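Local coordinates for protein DocCel5: Type I dockerin repeat domain from A. cellulolyticus family 5 endoglucanase WP_010249057 S51I, L52N mutant (Acetivibrio cellulolyticus, PDB 5NRM) that serves as the type I dockerin module of a family 5 endoglucanase, binding calcium and docking onto a scaffoldin cohesin in the cellulosome, at residues 14-19 with 50-55; 9-14 with 57-62. One frame throughout, in Å; residues are numbered along the deposited sequence. Where two conformers were deposited one is given.

Both interactions join helix 13-23 to helix 49-59, the paired helices of the two calcium-binding halves of the dockerin. Interaction 1 is the deep one, centred about 4 Å from the centre of the chain, with every touching residue buried; stacked rings and two methionines meet there, while an aspartate from each helix binds its own calcium ion. Interaction 2, about 9 Å from that centre, is smaller and more peripheral: Ile11 and the loop backbone meet Tyr58 and Leu59 of the last turn of helix 49-59. The two share Ile14 and the calcium ion of the first loop, and Phe16 CB packs against Leu59 CD1 where they meet.

Interaction 1. Residues 14-19 with 50-55; sequences IDFALM and NDFAIM. With CA (calcium ion), chain C; CA (calcium ion), chain D.
Asp15 and Phe16 meet Met55, and Phe16 and Met19 meet Phe52, where the two EF-hand-like halves of the dockerin pack nearly antiparallel helices, at 165° with axes 10.0 Å apart. Asp15 holds the calcium ion of chain C with both carboxylate oxygens, OD1 at 2.5 Å and OD2 at 2.4 Å; OD2 also accepts from the backbone N of Asn12. Asp15 CB touches Met55 SD at 4.0 Å. Phe16 follows, its CG anti to the backbone N (chi1 -170°), which carries the ring across to Phe52 in an offset stack with planes 3° apart and centroids separated by 4.3 Å. The overlap is rim over rim, CE1 of each ring lying above the other's face. Phe52 O lies in the plane of the Phe16 ring, 3.5 Å from Phe16 CE1, and Met55 SD sits at the edge of the same ring, a Met-aromatic contact. Leu79 of the cohesin chain packs on both phenylalanines, so the stack also borders the partner surface. One turn on, Met19 points at the opposite helix and bends at its last torsion. The modelled approach of its SD to the methyl of Met55 is doubtful. Its own methyl, CE, touches CB of Asp51. Asp51, the counterpart of Asp15, holds the chain D calcium ion with both oxygens, and its OD2 accepts from Asn48 N. The same Met19 methyl lies over the backbone of the opposite helix, CE coming within 3.6 Å of Phe52 N.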
ATOM      1  N   ILE B  14      -8.981  -1.573  -3.854  1.00  8.10           N
ATOM      2  CA  ILE B  14      -9.975  -2.194  -4.771  1.00  8.29           C
ATOM      3  C   ILE B  14     -10.936  -1.123  -5.362  1.00  8.00           C
ATOM      4  O   ILE B  14     -11.232  -1.177  -6.548  1.00  8.55           O
ATOM      5  CB  ILE B  14     -10.703  -3.376  -4.111  1.00  8.34           C
ATOM      6  CG1 ILE B  14      -9.657  -4.532  -3.896  1.00  8.58           C
ATOM      7  CG2 ILE B  14     -11.909  -3.756  -4.923  1.00  8.64           C
ATOM      8  CD1 ILE B  14     -10.165  -5.748  -3.119  1.00  9.03           C
ATOM      9  N   ASP B  15     -11.320  -0.111  -4.581  1.00  7.77           N
ATOM     10  CA  ASP B  15     -12.058   1.040  -5.147  1.00  8.37           C
ATOM     11  C   ASP B  15     -11.174   1.744  -6.183  1.00  9.09           C
ATOM     12  O   ASP B  15     -11.632   2.082  -7.275  1.00  9.97           O
ATOM     13  CB  ASP B  15     -12.414   2.040  -4.044  1.00  8.64           C
ATOM     14  CG  ASP B  15     -13.312   1.426  -2.986  1.00  8.87           C
ATOM     15  OD1 ASP B  15     -14.427   0.989  -3.323  1.00  9.27           O
ATOM     16  OD2 ASP B  15     -12.887   1.372  -1.799  1.00  9.09           O
ATOM     17  N   PHE B  16      -9.875   1.927  -5.865  1.00  9.37           N
ATOM     18  CA  PHE B  16      -8.961   2.544  -6.830  1.00 10.14           C
ATOM     19  C   PHE B  16      -8.859   1.767  -8.131  1.00 10.49           C
ATOM     20  O   PHE B  16      -8.872   2.350  -9.196  1.00 11.35           O
ATOM     21  CB  PHE B  16      -7.610   2.588  -6.127  1.00  9.91           C
ATOM     22  CG  PHE B  16      -6.487   3.392  -6.771  1.00 11.00           C
ATOM     23  CD1 PHE B  16      -6.660   4.682  -7.147  1.00 12.01           C
ATOM     24  CD2 PHE B  16      -5.245   2.841  -6.869  1.00 11.06           C
ATOM     25  CE1 PHE B  16      -5.596   5.413  -7.636  1.00 13.26           C
ATOM     26  CE2 PHE B  16      -4.163   3.571  -7.391  1.00 12.37           C
ATOM     27  CZ  PHE B  16      -4.362   4.864  -7.785  1.00 13.49           C
ATOM     28  N   ALA B  17      -8.777   0.456  -8.032  1.00  9.93           N
ATOM     29  CA  ALA B  17      -8.811  -0.406  -9.192  1.00 10.86           C
ATOM     30  C   ALA B  17     -10.090  -0.329 -10.039  1.00 11.56           C
ATOM     31  O   ALA B  17     -10.065  -0.295 -11.296  1.00 12.95           O
ATOM     32  CB  ALA B  17      -8.531  -1.830  -8.788  1.00 10.63           C
ATOM     33  N   LEU B  18     -11.214  -0.291  -9.366  1.00 11.19           N
ATOM     34  CA  LEU B  18     -12.458  -0.165 -10.053  1.00 12.11           C
ATOM     35  C   LEU B  18     -12.531   1.179 -10.767  1.00 12.88           C
ATOM     36  O   LEU B  18     -13.007   1.256 -11.891  1.00 13.66           O
ATOM     37  CB  LEU B  18     -13.644  -0.298  -9.107  1.00 11.77           C
ATOM     38  CG  LEU B  18     -13.831  -1.737  -8.565  1.00 11.35           C
ATOM     39  CD1 LEU B  18     -14.756  -1.761  -7.401  1.00 11.40           C
ATOM     40  CD2 LEU B  18     -14.375  -2.716  -9.593  1.00 12.48           C
ATOM     41  N   MET B  19     -12.079   2.222 -10.118  1.00 13.02           N
ATOM     42  CA  MET B  19     -12.006   3.516 -10.793  1.00 15.43           C
ATOM     43  C   MET B  19     -11.091   3.435 -12.049  1.00 16.04           C
ATOM     44  O   MET B  19     -11.358   4.032 -13.077  1.00 17.33           O
ATOM     45  CB  MET B  19     -11.460   4.536  -9.874  1.00 16.93           C
ATOM     46  CG  MET B  19     -12.390   4.846  -8.753  1.00 17.95           C
ATOM     47  SD  MET B  19     -11.728   6.181  -7.746  1.00 24.22           S
ATOM     48  CE  MET B  19     -11.917   7.532  -8.962  1.00 22.04           C
ATOM     49  N   ASN B  50      -8.633  12.615 -13.268  1.00 29.46           N
ATOM     50  CA  ASN B  50      -8.381  13.484 -12.138  0.70 29.62           C
ATOM     51  C   ASN B  50      -8.962  12.915 -10.808  1.00 27.02           C
ATOM     52  O   ASN B  50      -8.350  13.057  -9.763  1.00 26.15           O
ATOM     53  CB  ASN B  50      -8.791  14.916 -12.468  0.70 32.72           C
ATOM     54  CG  ASN B  50      -8.139  15.429 -13.763  0.70 35.75           C
ATOM     55  OD1 ASN B  50      -8.235  14.833 -14.849  0.70 36.87           O
ATOM     56  ND2 ASN B  50      -7.477  16.536 -13.650  0.70 37.92           N
ATOM     57  N   ASP B  51     -10.133  12.296 -10.852  1.00 25.18           N
ATOM     58  CA  ASP B  51     -10.717  11.681  -9.647  1.00 23.24           C
ATOM     59  C   ASP B  51      -9.844  10.554  -9.173  1.00 20.97           C
ATOM     60  O   ASP B  51      -9.716  10.325  -7.966  1.00 19.88           O
ATOM     61  CB  ASP B  51     -12.118  11.162  -9.961  1.00 22.79           C
ATOM     62  CG  ASP B  51     -13.030  12.265 -10.458  1.00 25.08           C
ATOM     63  OD1 ASP B  51     -13.420  13.125  -9.641  1.00 25.61           O
ATOM     64  OD2 ASP B  51     -13.342  12.283 -11.689  1.00 25.56           O
ATOM     65  N   PHE B  52      -9.325   9.810 -10.133  1.00 20.88           N
ATOM     66  CA  PHE B  52      -8.378   8.704  -9.851  1.00 19.17           C
ATOM     67  C   PHE B  52      -7.103   9.243  -9.196  1.00 19.65           C
ATOM     68  O   PHE B  52      -6.664   8.713  -8.167  1.00 18.14           O
ATOM     69  CB  PHE B  52      -8.069   8.007 -11.192  1.00 20.20           C
ATOM     70  CG  PHE B  52      -7.040   6.927 -11.150  1.00 19.44           C
ATOM     71  CD1 PHE B  52      -7.357   5.664 -10.705  1.00 17.78           C
ATOM     72  CD2 PHE B  52      -5.745   7.176 -11.590  1.00 20.84           C
ATOM     73  CE1 PHE B  52      -6.373   4.655 -10.673  1.00 17.68           C
ATOM     74  CE2 PHE B  52      -4.781   6.179 -11.551  1.00 20.91           C
ATOM     75  CZ  PHE B  52      -5.101   4.908 -11.138  1.00 18.92           C
ATOM     76  N   ALA B  53      -6.559  10.338  -9.754  1.00 21.44           N
ATOM     77  CA  ALA B  53      -5.396  10.984  -9.144  1.00 22.26           C
ATOM     78  C   ALA B  53      -5.669  11.375  -7.705  1.00 21.94           C
ATOM     79  O   ALA B  53      -4.783  11.213  -6.853  1.00 20.85           O
ATOM     80  CB  ALA B  53      -4.948  12.201  -9.943  1.00 24.96           C
ATOM     81  N   ILE B  54      -6.842  11.905  -7.422  1.00 21.80           N
ATOM     82  CA  ILE B  54      -7.242  12.315  -6.081  1.00 21.87           C
ATOM     83  C   ILE B  54      -7.374  11.111  -5.131  1.00 19.71           C
ATOM     84  O   ILE B  54      -6.943  11.212  -3.953  1.00 19.57           O
ATOM     85  CB  ILE B  54      -8.535  13.172  -6.076  1.00 23.08           C
ATOM     86  CG1 ILE B  54      -8.321  14.567  -6.636  1.00 25.91           C
ATOM     87  CG2 ILE B  54      -9.201  13.314  -4.704  1.00 22.76           C
ATOM     88  CD1 ILE B  54      -9.599  15.315  -7.011  1.00 27.64           C
ATOM     89  N   MET B  55      -7.981  10.028  -5.590  1.00 18.65           N
ATOM     90  CA  MET B  55      -8.089   8.836  -4.756  1.00 17.26           C
ATOM     91  C   MET B  55      -6.685   8.367  -4.385  1.00 16.83           C
ATOM     92  O   MET B  55      -6.476   7.894  -3.224  1.00 14.45           O
ATOM     93  CB  MET B  55      -8.953   7.677  -5.318  1.00 17.61           C
ATOM     94  CG  MET B  55      -9.287   6.533  -4.178  1.00 17.31           C
ATOM     95  SD  MET B  55     -10.161   5.238  -5.067  1.00 24.95           S
ATOM     96  CE  MET B  55     -11.777   6.014  -4.670  1.00 22.83           C
TER
HETATM   97 CA    CA C 101     -14.746   0.125  -0.959  1.00  8.73          CA
HETATM   98 CA    CA D 102     -14.551  14.324 -11.439  1.00 19.21          CA
HETATM   99  O   HOH W   1     -13.257  -1.702  -1.452  1.00  8.67           O
HETATM  100  O   HOH W   2     -12.830  14.986 -13.187  1.00 23.74           O

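Interaction 2. Residues 9-14 with 57-62; sequences GSINSI and MYLLGM. With CA (calcium ion), chain C.
Ile11 carries CG2 anti to its backbone N, and Tyr58 likewise sets CG anti to its own (chi1 173°), which brings Ile11 CG2 to the Tyr58 ring from loop and helix. The two side chains cross at about a right angle: Ile11 CG2 is 3.7 Å from Tyr58 CE2, and Ile11 CD1 lies 4.0 Å from Tyr58 OH. Leu59 instead spreads its two methyls against the loop backbone, CD2 coming within 3.7 Å of Ile11 O and 3.8 Å of Asn12 CA, while Leu59 CD1 lies against the Asn12 carbonyl, 3.9 Å from Asn12 O. No hydrogen bond crosses the contact; its polar order lies within the loop. The CB of Asn12 points away from residues 57-62, and its side chain caps helix 13-23, OD1 accepting from Ile14 N at 2.9 Å in a bent bond of 134°. The same oxygen accepts a hydrogen bond from water 1, 2.7 Å away, which also binds the calcium ion; the cap is therefore second shell to the metal. Ser10 O is a direct ligand of that ion at 2.3 Å, joined by Asp4, Asp6, Asn8 and Asp15. Beyond Leu59, helix 49-59 ends in a Schellman motif at Gly61, and the chain returns so that Phe66 touches both Ile11 and Tyr58. The contact thus lays the first calcium loop, at the start of helix 13-23, against the C-terminal end of helix 49-59.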
ATOM      1  N   GLY B   9     -17.961  -0.216   2.399  1.00 10.87           N
ATOM      2  CA  GLY B   9     -17.820   0.489   3.685  1.00 12.02           C
ATOM      3  C   GLY B   9     -16.439   1.136   3.887  1.00 11.56           C
ATOM      4  O   GLY B   9     -16.328   1.976   4.777  1.00 13.07           O
ATOM      5  N   SER B  10     -15.448   0.784   3.097  1.00 10.61           N
ATOM      6  CA  SER B  10     -14.116   1.343   3.261  1.00 11.09           C
ATOM      7  C   SER B  10     -13.603   1.792   1.913  1.00 10.33           C
ATOM      8  O   SER B  10     -13.968   1.201   0.876  1.00 11.36           O
ATOM      9  CB  SER B  10     -13.195   0.275   3.807  1.00 11.49           C
ATOM     10  OG  SER B  10     -11.853   0.813   3.978  1.00 13.85           O
ATOM     11  N   ILE B  11     -12.761   2.828   1.913  1.00 10.23           N
ATOM     12  CA  ILE B  11     -12.122   3.311   0.676  1.00  9.87           C
ATOM     13  C   ILE B  11     -10.745   2.657   0.619  1.00  9.20           C
ATOM     14  O   ILE B  11      -9.903   2.876   1.519  1.00  9.37           O
ATOM     15  CB  ILE B  11     -11.983   4.858   0.716  1.00 11.07           C
ATOM     16  CG1 ILE B  11     -13.371   5.553   0.805  1.00 12.75           C
ATOM     17  CG2 ILE B  11     -11.207   5.290  -0.526  1.00 10.99           C
ATOM     18  CD1 ILE B  11     -13.236   6.946   1.297  1.00 14.50           C
ATOM     19  N   ASN B  12     -10.473   1.871  -0.416  1.00  8.20           N
ATOM     20  CA  ASN B  12      -9.230   1.131  -0.464  1.00  8.00           C
ATOM     21  C   ASN B  12      -8.791   0.892  -1.913  1.00  8.06           C
ATOM     22  O   ASN B  12      -9.343   1.483  -2.849  1.00  9.05           O
ATOM     23  CB  ASN B  12      -9.342  -0.169   0.374  1.00  8.20           C
ATOM     24  CG  ASN B  12     -10.361  -1.175  -0.189  1.00  8.36           C
ATOM     25  OD1 ASN B  12     -10.571  -1.242  -1.400  1.00  8.26           O
ATOM     26  ND2 ASN B  12     -10.929  -1.984   0.702  1.00  8.64           N
ATOM     27  N   SER B  13      -7.735   0.095  -2.064  1.00  8.05           N
ATOM     28  CA  SER B  13      -7.129  -0.059  -3.371  1.00  8.79           C
ATOM     29  C   SER B  13      -7.996  -0.851  -4.369  1.00  8.64           C
ATOM     30  O   SER B  13      -7.789  -0.764  -5.585  1.00  9.55           O
ATOM     31  CB  SER B  13      -5.745  -0.741  -3.240  1.00  8.80           C
ATOM     32  OG  SER B  13      -5.855  -2.035  -2.631  1.00  9.00           O
ATOM     33  N   ILE B  14      -8.981  -1.573  -3.854  1.00  8.10           N
ATOM     34  CA  ILE B  14      -9.975  -2.194  -4.771  1.00  8.29           C
ATOM     35  C   ILE B  14     -10.936  -1.123  -5.362  1.00  8.00           C
ATOM     36  O   ILE B  14     -11.232  -1.177  -6.548  1.00  8.55           O
ATOM     37  CB  ILE B  14     -10.703  -3.376  -4.111  1.00  8.34           C
ATOM     38  CG1 ILE B  14      -9.657  -4.532  -3.896  1.00  8.58           C
ATOM     39  CG2 ILE B  14     -11.909  -3.756  -4.923  1.00  8.64           C
ATOM     40  CD1 ILE B  14     -10.165  -5.748  -3.119  1.00  9.03           C
ATOM     41  N   MET B  57      -3.995  10.168  -3.969  1.00 19.82           N
ATOM     42  CA  MET B  57      -3.502  11.065  -2.901  1.00 21.03           C
ATOM     43  C   MET B  57      -4.123  10.683  -1.569  1.00 19.23           C
ATOM     44  O   MET B  57      -3.454  10.663  -0.553  1.00 18.71           O
ATOM     45  CB  MET B  57      -3.836  12.510  -3.174  1.00 24.62           C
ATOM     46  CG  MET B  57      -3.083  13.068  -4.342  1.00 27.29           C
ATOM     47  SD  MET B  57      -3.778  14.680  -4.900  1.00 33.10           S
ATOM     48  CE  MET B  57      -4.038  15.609  -3.383  1.00 34.14           C
ATOM     49  N   TYR B  58      -5.413  10.346  -1.553  1.00 17.54           N
ATOM     50  CA  TYR B  58      -6.078   9.945  -0.309  1.00 16.85           C
ATOM     51  C   TYR B  58      -5.497   8.645   0.264  1.00 14.73           C
ATOM     52  O   TYR B  58      -5.219   8.515   1.485  1.00 14.04           O
ATOM     53  CB  TYR B  58      -7.621   9.823  -0.507  1.00 17.94           C
ATOM     54  CG  TYR B  58      -8.359   9.269   0.657  1.00 18.96           C
ATOM     55  CD1 TYR B  58      -8.779  10.094   1.690  1.00 22.64           C
ATOM     56  CD2 TYR B  58      -8.620   7.914   0.744  1.00 18.83           C
ATOM     57  CE1 TYR B  58      -9.455   9.557   2.779  1.00 24.13           C
ATOM     58  CE2 TYR B  58      -9.287   7.390   1.827  1.00 20.55           C
ATOM     59  CZ  TYR B  58      -9.700   8.244   2.824  1.00 23.11           C
ATOM     60  OH  TYR B  58     -10.315   7.627   3.891  1.00 28.94           O
ATOM     61  N   LEU B  59      -5.313   7.664  -0.613  1.00 12.76           N
ATOM     62  CA  LEU B  59      -4.815   6.373  -0.171  1.00 11.42           C
ATOM     63  C   LEU B  59      -3.366   6.482   0.287  1.00 11.56           C
ATOM     64  O   LEU B  59      -2.953   5.661   1.130  1.00 10.83           O
ATOM     65  CB  LEU B  59      -4.935   5.364  -1.316  1.00 10.91           C
ATOM     66  CG  LEU B  59      -6.398   4.985  -1.578  1.00 10.56           C
ATOM     67  CD1 LEU B  59      -6.499   4.107  -2.848  1.00 10.62           C
ATOM     68  CD2 LEU B  59      -7.061   4.286  -0.377  1.00 10.64           C
ATOM     69  N   LEU B  60      -2.632   7.448  -0.241  1.00 12.61           N
ATOM     70  CA  LEU B  60      -1.270   7.726   0.218  1.00 13.15           C
ATOM     71  C   LEU B  60      -1.167   8.643   1.462  1.00 14.36           C
ATOM     72  O   LEU B  60      -0.087   9.009   1.856  1.00 14.88           O
ATOM     73  CB  LEU B  60      -0.356   8.238  -0.910  1.00 14.17           C
ATOM     74  CG  LEU B  60      -0.018   7.173  -1.962  1.00 13.64           C
ATOM     75  CD1 LEU B  60       0.605   7.789  -3.205  1.00 15.37           C
ATOM     76  CD2 LEU B  60       0.795   6.068  -1.352  1.00 13.16           C
ATOM     77  N   GLY B  61      -2.303   9.049   2.015  1.00 14.87           N
ATOM     78  CA  GLY B  61      -2.337   9.939   3.147  1.00 16.61           C
ATOM     79  C   GLY B  61      -1.867  11.366   2.897  1.00 19.12           C
ATOM     80  O   GLY B  61      -1.450  12.098   3.822  1.00 21.02           O
ATOM     81  N   MET B  62      -1.876  11.783   1.638  1.00 20.32           N
ATOM     82  CA  MET B  62      -1.474  13.117   1.260  1.00 24.10           C
ATOM     83  C   MET B  62      -2.601  14.113   1.477  1.00 26.19           C
ATOM     84  O   MET B  62      -2.319  15.325   1.651  1.00 27.15           O
ATOM     85  CB  MET B  62      -1.103  13.133  -0.209  1.00 25.83           C
ATOM     86  CG  MET B  62       0.037  12.173  -0.503  1.00 26.43           C
ATOM     87  SD  MET B  62       0.350  12.326  -2.254  1.00 30.01           S
ATOM     88  CE  MET B  62       1.923  11.540  -2.363  1.00 30.10           C
TER
HETATM   89 CA    CA C 101     -14.746   0.125  -0.959  1.00  8.73          CA
HETATM   90  O   HOH W   1     -13.257  -1.702  -1.452  1.00  8.67           O